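PDB 4ND2: lactate dehydrogenase, adjacent gene encodes predicted malate dehydrogenase from Cryptosporidium parvum, which probably catalyses the NAD(+)-dependent interconversion of (S)-lactate and pyruvate. Local coordinates for residues 13-18 / 77-82; 20-25 / 239-244. All coordinates share one frame; numbering follows the deposited sequence.

Interaction 1. Residues 13-18 / 77-82. With A3D (3-acetylpyridine adenine dinucleotide), chain C.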
ATOM      1  N   GLY A  13      -6.392   5.415  24.982  1.00 19.28           N
ATOM      2  CA  GLY A  13      -5.341   4.666  25.654  1.00 19.28           C
ATOM      3  C   GLY A  13      -4.536   3.839  24.668  1.00 19.35           C
ATOM      4  O   GLY A  13      -4.337   4.242  23.522  1.00 19.02           O
ATOM      5  N   GLN A  14      -4.084   2.672  25.116  1.00 19.76           N
ATOM      6  CA  GLN A  14      -3.191   1.826  24.322  1.00 20.16           C
ATOM      7  C   GLN A  14      -3.793   1.478  22.963  1.00 19.32           C
ATOM      8  O   GLN A  14      -3.164   1.688  21.930  1.00 19.02           O
ATOM      9  CB  GLN A  14      -2.856   0.539  25.083  1.00 21.01           C
ATOM     10  CG  GLN A  14      -2.018   0.736  26.340  1.00 22.07           C
ATOM     11  CD  GLN A  14      -0.571   1.071  26.032  1.00 23.18           C
ATOM     12  OE1 GLN A  14      -0.260   2.180  25.597  1.00 24.59           O
ATOM     13  NE2 GLN A  14       0.325   0.117  26.267  1.00 23.87           N
ATOM     14  N   ILE A  15      -5.017   0.963  22.969  1.00 18.99           N
ATOM     15  CA  ILE A  15      -5.682   0.559  21.727  1.00 18.92           C
ATOM     16  C   ILE A  15      -6.090   1.764  20.887  1.00 18.39           C
ATOM     17  O   ILE A  15      -5.841   1.789  19.684  1.00 18.00           O
ATOM     18  CB  ILE A  15      -6.913  -0.323  22.010  1.00 19.37           C
ATOM     19  CG1 ILE A  15      -6.444  -1.665  22.567  1.00 19.73           C
ATOM     20  CG2 ILE A  15      -7.728  -0.544  20.739  1.00 19.47           C
ATOM     21  CD1 ILE A  15      -7.545  -2.506  23.158  1.00 20.19           C
ATOM     22  N   GLY A  16      -6.709   2.751  21.530  1.00 18.04           N
ATOM     23  CA  GLY A  16      -7.185   3.950  20.851  1.00 17.80           C
ATOM     24  C   GLY A  16      -6.119   4.662  20.042  1.00 17.66           C
ATOM     25  O   GLY A  16      -6.358   5.053  18.898  1.00 17.75           O
ATOM     26  N   GLY A  17      -4.940   4.826  20.632  1.00 17.67           N
ATOM     27  CA  GLY A  17      -3.826   5.483  19.955  1.00 17.81           C
ATOM     28  C   GLY A  17      -3.340   4.712  18.742  1.00 17.86           C
ATOM     29  O   GLY A  17      -3.063   5.303  17.699  1.00 17.57           O
ATOM     30  N   ASN A  18      -3.240   3.390  18.876  1.00 18.03           N
ATOM     31  CA  ASN A  18      -2.851   2.533  17.753  1.00 18.21           C
ATOM     32  C   ASN A  18      -3.842   2.591  16.599  1.00 17.49           C
ATOM     33  O   ASN A  18      -3.438   2.611  15.440  1.00 17.48           O
ATOM     34  CB  ASN A  18      -2.686   1.077  18.202  1.00 18.83           C
ATOM     35  CG  ASN A  18      -1.316   0.793  18.779  1.00 19.73           C
ATOM     36  OD1 ASN A  18      -0.384   1.588  18.648  1.00 20.35           O
ATOM     37  ND2 ASN A  18      -1.181  -0.365  19.407  1.00 20.72           N
ATOM     38  N   ILE A  77     -15.524   3.783  17.252  1.00 18.89           N
ATOM     39  CA  ILE A  77     -14.863   2.639  17.869  1.00 18.96           C
ATOM     40  C   ILE A  77     -14.685   2.926  19.360  1.00 19.27           C
ATOM     41  O   ILE A  77     -14.029   3.900  19.737  1.00 19.17           O
ATOM     42  CB  ILE A  77     -13.504   2.332  17.206  1.00 18.86           C
ATOM     43  CG1 ILE A  77     -13.673   2.193  15.688  1.00 18.82           C
ATOM     44  CG2 ILE A  77     -12.908   1.058  17.786  1.00 18.98           C
ATOM     45  CD1 ILE A  77     -12.374   2.066  14.923  1.00 18.82           C
ATOM     46  N   ILE A  78     -15.281   2.080  20.199  1.00 19.47           N
ATOM     47  CA  ILE A  78     -15.304   2.297  21.648  1.00 19.59           C
ATOM     48  C   ILE A  78     -14.237   1.460  22.346  1.00 19.70           C
ATOM     49  O   ILE A  78     -14.325   0.232  22.389  1.00 19.35           O
ATOM     50  CB  ILE A  78     -16.691   1.970  22.249  1.00 19.71           C
ATOM     51  CG1 ILE A  78     -17.788   2.719  21.489  1.00 19.84           C
ATOM     52  CG2 ILE A  78     -16.730   2.327  23.733  1.00 19.71           C
ATOM     53  CD1 ILE A  78     -19.196   2.423  21.965  1.00 20.06           C
ATOM     54  N   THR A  79     -13.233   2.141  22.894  1.00 19.83           N
ATOM     55  CA  THR A  79     -12.153   1.493  23.632  1.00 20.31           C
ATOM     56  C   THR A  79     -12.149   1.880  25.115  1.00 20.56           C
ATOM     57  O   THR A  79     -11.351   1.349  25.884  1.00 20.66           O
ATOM     58  CB  THR A  79     -10.775   1.856  23.040  1.00 20.50           C
ATOM     59  OG1 THR A  79     -10.371   3.155  23.494  1.00 21.11           O
ATOM     60  CG2 THR A  79     -10.813   1.842  21.521  1.00 20.31           C
ATOM     61  N   ALA A  80     -13.041   2.788  25.512  1.00 20.68           N
ATOM     62  CA  ALA A  80     -13.032   3.352  26.864  1.00 20.87           C
ATOM     63  C   ALA A  80     -13.220   2.270  27.919  1.00 21.17           C
ATOM     64  O   ALA A  80     -14.046   1.371  27.759  1.00 21.49           O
ATOM     65  CB  ALA A  80     -14.110   4.414  27.002  1.00 20.94           C
ATOM     66  N   SER A  81     -12.447   2.367  28.995  1.00 21.41           N
ATOM     67  CA  SER A  81     -12.438   1.348  30.033  1.00 21.75           C
ATOM     68  C   SER A  81     -11.855   1.882  31.334  1.00 22.29           C
ATOM     69  O   SER A  81     -11.017   2.788  31.322  1.00 21.61           O
ATOM     70  CB  SER A  81     -11.608   0.148  29.568  1.00 21.73           C
ATOM     71  OG  SER A  81     -11.465  -0.823  30.591  1.00 21.82           O
ATOM     72  N   ILE A  82     -12.299   1.305  32.449  1.00 22.88           N
ATOM     73  CA  ILE A  82     -11.697   1.574  33.756  1.00 23.78           C
ATOM     74  C   ILE A  82     -10.261   1.043  33.760  1.00 24.98           C
ATOM     75  O   ILE A  82      -9.952   0.110  33.023  1.00 25.25           O
ATOM     76  CB  ILE A  82     -12.508   0.945  34.915  1.00 23.54           C
ATOM     77  CG1 ILE A  82     -12.499  -0.591  34.844  1.00 23.61           C
ATOM     78  CG2 ILE A  82     -13.935   1.475  34.909  1.00 23.35           C
ATOM     79  CD1 ILE A  82     -13.197  -1.254  36.012  1.00 23.75           C
TER
HETATM   80  PA  A3D C 401      -6.246   1.747  28.446  1.00 18.76           P
HETATM   81  O1A A3D C 401      -4.873   1.889  27.848  1.00 18.38           O
HETATM   82  O2A A3D C 401      -6.405   1.767  29.944  1.00 18.66           O
HETATM   83  O5B A3D C 401      -7.185   2.891  27.832  1.00 19.04           O
HETATM   84  C5B A3D C 401      -8.496   3.151  28.320  1.00 19.41           C
HETATM   85  C4B A3D C 401      -8.798   4.617  28.053  1.00 19.75           C
HETATM   86  O4B A3D C 401     -10.183   4.881  28.285  1.00 20.06           O
HETATM   87  C3B A3D C 401      -8.004   5.554  28.963  1.00 20.03           C
HETATM   88  O3B A3D C 401      -7.198   6.453  28.195  1.00 20.06           O
HETATM   89  C2B A3D C 401      -9.060   6.296  29.761  1.00 20.08           C
HETATM   90  O2B A3D C 401      -8.732   7.662  30.032  1.00 20.41           O
HETATM   91  C1B A3D C 401     -10.280   6.178  28.867  1.00 20.08           C
HETATM   92  N9A A3D C 401     -11.557   6.367  29.585  1.00 19.99           N
HETATM   93  C8A A3D C 401     -11.875   5.982  30.836  1.00 19.97           C
HETATM   94  N7A A3D C 401     -13.149   6.345  31.129  1.00 20.10           N
HETATM   95  C5A A3D C 401     -13.653   6.974  30.055  1.00 20.08           C
HETATM   96  C6A A3D C 401     -14.934   7.607  29.689  1.00 20.25           C
HETATM   97  N6A A3D C 401     -15.969   7.646  30.564  1.00 20.58           N
HETATM   98  N1A A3D C 401     -15.036   8.143  28.450  1.00 20.31           N
HETATM   99  C2A A3D C 401     -14.022   8.118  27.561  1.00 20.28           C
HETATM  100  N3A A3D C 401     -12.831   7.557  27.833  1.00 19.97           N
HETATM  101  C4A A3D C 401     -12.597   6.982  29.038  1.00 19.97           C
HETATM  102  O3  A3D C 401      -6.968   0.398  27.929  1.00 18.57           O
HETATM  103  PN  A3D C 401      -6.678  -0.328  26.514  1.00 18.20           P
HETATM  104  O1N A3D C 401      -5.433  -1.158  26.650  1.00 17.85           O
HETATM  105  O2N A3D C 401      -6.784   0.670  25.393  1.00 17.94           O
HETATM  106  O5D A3D C 401      -7.950  -1.304  26.416  1.00 17.91           O
HETATM  107  C5D A3D C 401      -9.248  -0.736  26.275  1.00 18.35           C
HETATM  108  C4D A3D C 401     -10.342  -1.785  26.438  1.00 18.80           C
HETATM  109  O4D A3D C 401     -10.271  -2.737  25.370  1.00 19.13           O
HETATM  110  C3D A3D C 401     -10.238  -2.582  27.736  1.00 18.92           C
HETATM  111  O3D A3D C 401     -11.534  -2.731  28.315  1.00 18.87           O
HETATM  112  C2D A3D C 401      -9.722  -3.935  27.306  1.00 19.07           C
HETATM  113  O2D A3D C 401     -10.138  -5.009  28.154  1.00 19.12           O
HETATM  114  C1D A3D C 401     -10.339  -4.052  25.924  1.00 19.13           C
HETATM  115  N1N A3D C 401      -9.680  -5.027  25.057  1.00 19.27           N
HETATM  116  C2N A3D C 401     -10.451  -5.898  24.389  1.00 19.36           C
HETATM  117  C3N A3D C 401      -9.887  -6.849  23.551  1.00 19.55           C
HETATM  118  C7N A3D C 401     -10.747  -7.820  22.802  1.00 19.80           C
HETATM  119  O7N A3D C 401     -10.199  -8.675  22.136  1.00 20.53           O
HETATM  120  C8N A3D C 401     -12.241  -7.723  22.865  1.00 19.66           C
HETATM  121  C4N A3D C 401      -8.506  -6.889  23.407  1.00 19.64           C
HETATM  122  C5N A3D C 401      -7.729  -5.977  24.105  1.00 19.52           C
HETATM  123  C6N A3D C 401      -8.345  -5.049  24.933  1.00 19.46           C
HETATM  124  O   HOH W   1      -7.668   3.000  24.365  1.00 17.83           O
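Ile15 and Thr79 meet methyl to methyl, Ile15 CG2 lying 4.0 Å from Thr79 CG2, their side chains running past one another in opposed senses near the pyridine-side phosphate of the bound 3-acetylpyridine adenine dinucleotide. Along the Ile15 side chain, CB sits 3.5 Å from A3D O2N, and CG1 stays beside that same phosphate oxygen. The branch methyl CG2, anti to the backbone N because chi1 is -68°, turns off to Thr79. The other branch runs on extended to CD1, which is pressed tightly against the pyridine ring (Ile15 CD1 to A3D C6N, 3.2 Å, shorter than a relaxed contact) and also meets the ester oxygen O5D. One apolar side chain thus follows the cofactor from phosphate to ring.

Helix 14-26 grips the diphosphate through the backbone of its first turn. Gln14 N donates almost straight to A3D O1A (2.9 Å, 176°), and Ile15 N donates to A3D O2N at 3.0 Å, so both phosphates face the positive end of the helix dipole, which probably helps to stabilise their charge. Gly13, the N-cap residue, passes its bare CA close to the phosphate ester oxygen O5B.

An ordered water completes the link between residues 13-18 and 77-82. It accepts from Gly16 N, donates to Thr79 OG1 at 2.8 Å and to A3D O2N at 2.7 Å, and has a weaker bond from Gly13 N. The Thr79 hydroxyl also has the Gly11 and Ile10 carbonyls as hydrogen-bond partners, which probably helps to position it for the water. Past Thr79, Ala80 CB rests against the adenine. This is the glycine-rich GxGxxG turn of a Rossmann fold, with the ordered water between loop and diphosphate that is familiar from dinucleotide-binding dehydrogenases.

Interaction 2. Residues 20-25 / 239-244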
ATOM      1  N   ALA A  20      -5.806   5.126  15.762  1.00 16.88           N
ATOM      2  CA  ALA A  20      -5.605   6.420  15.106  1.00 16.80           C
ATOM      3  C   ALA A  20      -4.372   6.406  14.202  1.00 16.69           C
ATOM      4  O   ALA A  20      -4.403   6.926  13.085  1.00 16.80           O
ATOM      5  CB  ALA A  20      -5.485   7.522  16.148  1.00 16.94           C
ATOM      6  N   TYR A  21      -3.301   5.795  14.703  1.00 16.64           N
ATOM      7  CA  TYR A  21      -2.021   5.671  14.004  1.00 16.83           C
ATOM      8  C   TYR A  21      -2.185   4.946  12.669  1.00 16.89           C
ATOM      9  O   TYR A  21      -1.721   5.417  11.628  1.00 16.54           O
ATOM     10  CB  TYR A  21      -1.061   4.888  14.911  1.00 16.88           C
ATOM     11  CG  TYR A  21       0.423   4.924  14.601  1.00 16.91           C
ATOM     12  CD1 TYR A  21       1.044   6.062  14.091  1.00 17.11           C
ATOM     13  CD2 TYR A  21       1.227   3.826  14.909  1.00 17.05           C
ATOM     14  CE1 TYR A  21       2.408   6.086  13.853  1.00 17.04           C
ATOM     15  CE2 TYR A  21       2.591   3.843  14.678  1.00 17.09           C
ATOM     16  CZ  TYR A  21       3.178   4.976  14.154  1.00 17.26           C
ATOM     17  OH  TYR A  21       4.538   4.989  13.934  1.00 17.40           O
ATOM     18  N   ILE A  22      -2.862   3.804  12.716  1.00 17.07           N
ATOM     19  CA  ILE A  22      -3.038   2.943  11.543  1.00 17.50           C
ATOM     20  C   ILE A  22      -4.047   3.527  10.557  1.00 17.40           C
ATOM     21  O   ILE A  22      -3.811   3.507   9.346  1.00 17.38           O
ATOM     22  CB  ILE A  22      -3.463   1.516  11.962  1.00 17.89           C
ATOM     23  CG1 ILE A  22      -2.381   0.875  12.840  1.00 18.08           C
ATOM     24  CG2 ILE A  22      -3.759   0.646  10.742  1.00 18.24           C
ATOM     25  CD1 ILE A  22      -1.012   0.797  12.203  1.00 18.37           C
ATOM     26  N   VAL A  23      -5.164   4.040  11.070  1.00 17.35           N
ATOM     27  CA  VAL A  23      -6.166   4.704  10.232  1.00 17.58           C
ATOM     28  C   VAL A  23      -5.516   5.853   9.466  1.00 17.84           C
ATOM     29  O   VAL A  23      -5.717   5.994   8.258  1.00 17.23           O
ATOM     30  CB  VAL A  23      -7.356   5.242  11.063  1.00 17.66           C
ATOM     31  CG1 VAL A  23      -8.210   6.208  10.252  1.00 17.52           C
ATOM     32  CG2 VAL A  23      -8.213   4.094  11.586  1.00 17.78           C
ATOM     33  N   GLY A  24      -4.742   6.669  10.182  1.00 18.18           N
ATOM     34  CA  GLY A  24      -4.011   7.777   9.577  1.00 18.46           C
ATOM     35  C   GLY A  24      -3.002   7.313   8.544  1.00 18.94           C
ATOM     36  O   GLY A  24      -2.953   7.846   7.436  1.00 18.72           O
ATOM     37  N   LYS A  25      -2.202   6.312   8.904  1.00 19.56           N
ATOM     38  CA  LYS A  25      -1.207   5.748   7.988  1.00 20.26           C
ATOM     39  C   LYS A  25      -1.839   5.289   6.671  1.00 20.52           C
ATOM     40  O   LYS A  25      -1.310   5.570   5.599  1.00 20.45           O
ATOM     41  CB  LYS A  25      -0.469   4.582   8.646  1.00 20.64           C
ATOM     42  CG  LYS A  25       0.569   3.916   7.755  1.00 21.12           C
ATOM     43  CD  LYS A  25       1.259   2.763   8.464  1.00 21.60           C
ATOM     44  CE  LYS A  25       2.437   2.235   7.659  1.00 22.10           C
ATOM     45  NZ  LYS A  25       2.065   1.891   6.261  1.00 22.43           N
ATOM     46  N   ALA A 239      -7.349  -5.234  14.239  1.00 15.99           N
ATOM     47  CA  ALA A 239      -8.613  -5.931  14.003  1.00 16.21           C
ATOM     48  C   ALA A 239      -9.774  -4.952  13.843  1.00 16.60           C
ATOM     49  O   ALA A 239     -10.604  -5.104  12.946  1.00 16.56           O
ATOM     50  CB  ALA A 239      -8.897  -6.899  15.141  1.00 16.28           C
ATOM     51  N   ALA A 240      -9.822  -3.946  14.715  1.00 16.79           N
ATOM     52  CA  ALA A 240     -10.862  -2.918  14.653  1.00 17.01           C
ATOM     53  C   ALA A 240     -10.806  -2.131  13.345  1.00 16.99           C
ATOM     54  O   ALA A 240     -11.846  -1.788  12.780  1.00 17.05           O
ATOM     55  CB  ALA A 240     -10.740  -1.972  15.839  1.00 17.06           C
ATOM     56  N   VAL A 241      -9.592  -1.852  12.868  1.00 17.08           N
ATOM     57  CA  VAL A 241      -9.400  -1.120  11.615  1.00 17.45           C
ATOM     58  C   VAL A 241      -9.903  -1.942  10.424  1.00 17.76           C
ATOM     59  O   VAL A 241     -10.542  -1.402   9.520  1.00 17.62           O
ATOM     60  CB  VAL A 241      -7.921  -0.712  11.400  1.00 17.55           C
ATOM     61  CG1 VAL A 241      -7.716  -0.098  10.020  1.00 17.72           C
ATOM     62  CG2 VAL A 241      -7.476   0.272  12.473  1.00 17.64           C
ATOM     63  N   LYS A 242      -9.631  -3.246  10.433  1.00 18.14           N
ATOM     64  CA  LYS A 242     -10.130  -4.131   9.379  1.00 18.62           C
ATOM     65  C   LYS A 242     -11.656  -4.091   9.321  1.00 18.24           C
ATOM     66  O   LYS A 242     -12.237  -4.068   8.238  1.00 17.87           O
ATOM     67  CB  LYS A 242      -9.649  -5.574   9.587  1.00 19.43           C
ATOM     68  CG  LYS A 242      -8.137  -5.773   9.545  1.00 20.14           C
ATOM     69  CD  LYS A 242      -7.483  -5.287   8.259  1.00 20.85           C
ATOM     70  CE  LYS A 242      -7.926  -6.096   7.046  1.00 21.52           C
ATOM     71  NZ  LYS A 242      -7.261  -5.609   5.808  1.00 22.19           N
ATOM     72  N   MET A 243     -12.298  -4.053  10.485  1.00 18.11           N
ATOM     73  CA  MET A 243     -13.758  -3.954  10.560  1.00 18.18           C
ATOM     74  C   MET A 243     -14.263  -2.605  10.048  1.00 18.09           C
ATOM     75  O   MET A 243     -15.267  -2.545   9.341  1.00 17.77           O
ATOM     76  CB  MET A 243     -14.241  -4.195  11.993  1.00 18.34           C
ATOM     77  CG  MET A 243     -13.994  -5.615  12.478  1.00 18.61           C
ATOM     78  SD  MET A 243     -14.469  -5.893  14.194  1.00 18.93           S
ATOM     79  CE  MET A 243     -16.244  -5.698  14.095  1.00 18.66           C
ATOM     80  N   ALA A 244     -13.560  -1.529  10.403  1.00 18.14           N
ATOM     81  CA  ALA A 244     -13.892  -0.190   9.914  1.00 18.44           C
ATOM     82  C   ALA A 244     -13.743  -0.096   8.394  1.00 18.77           C
ATOM     83  O   ALA A 244     -14.587   0.509   7.727  1.00 18.55           O
ATOM     84  CB  ALA A 244     -13.023   0.860  10.597  1.00 18.38           C
TER
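Apolar helix-to-helix packing joins Ile22 and Val23, on helix 14-26 of the NAD-binding half, to Val241 on helix 234-248, which lies in the range of the C-terminal family domain. The backbones come closest at Val23 and Val241, whose CA atoms are 6.8 Å apart. Val241 points at helix 14-26 and divides its two methyls: CG1 lies 4.1 Å from Ile22 CG2, while CG2 reaches Val23 CG2 at 4.0 Å and also touches the Ile22 methyl. With its CG1 anti to the backbone N (chi1 173°), Val241 spreads this fork across both neighbours, meeting Ile22 at about a right angle and Val23 at a slant. Only the CG2 branch of Ile22 takes part; the end of its longer branch leads away from Val241, and the residue also packs on Tyr21 of the second subunit. Val23 rests on Val31 of strand 30-34, and Ala240 touches Ile120, placing helix 234-248 close to the Rossmann sheet. All three contacting side chains are buried and the atoms that meet between residues 20-25 and 239-244 are all methyls, so the contact depends on shape and exclusion of water, with no polar bond to fix its direction.

Overall arrangement
From the N terminus, strand 6-10 leads into helix 14-26, which serves both contacts: its first turn belongs to interaction 1 and its later turns to interaction 2. Interaction 1 closes a loop of 58 residues, returning the chain just beyond strand 75-78, next to strand 6-10 in the parallel sheet. Interaction 2 closes a far longer one, after 213 intervening residues, at helix 234-248. Because the segments alternate along the chain, the two loops cross. They also touch directly, Ile77 CG2 lying 4.2 Å from Ala240 CB. Helix 14-26 therefore binds the cofactor end of the Rossmann sheet to helix 234-248, and both contacts border the second subunit.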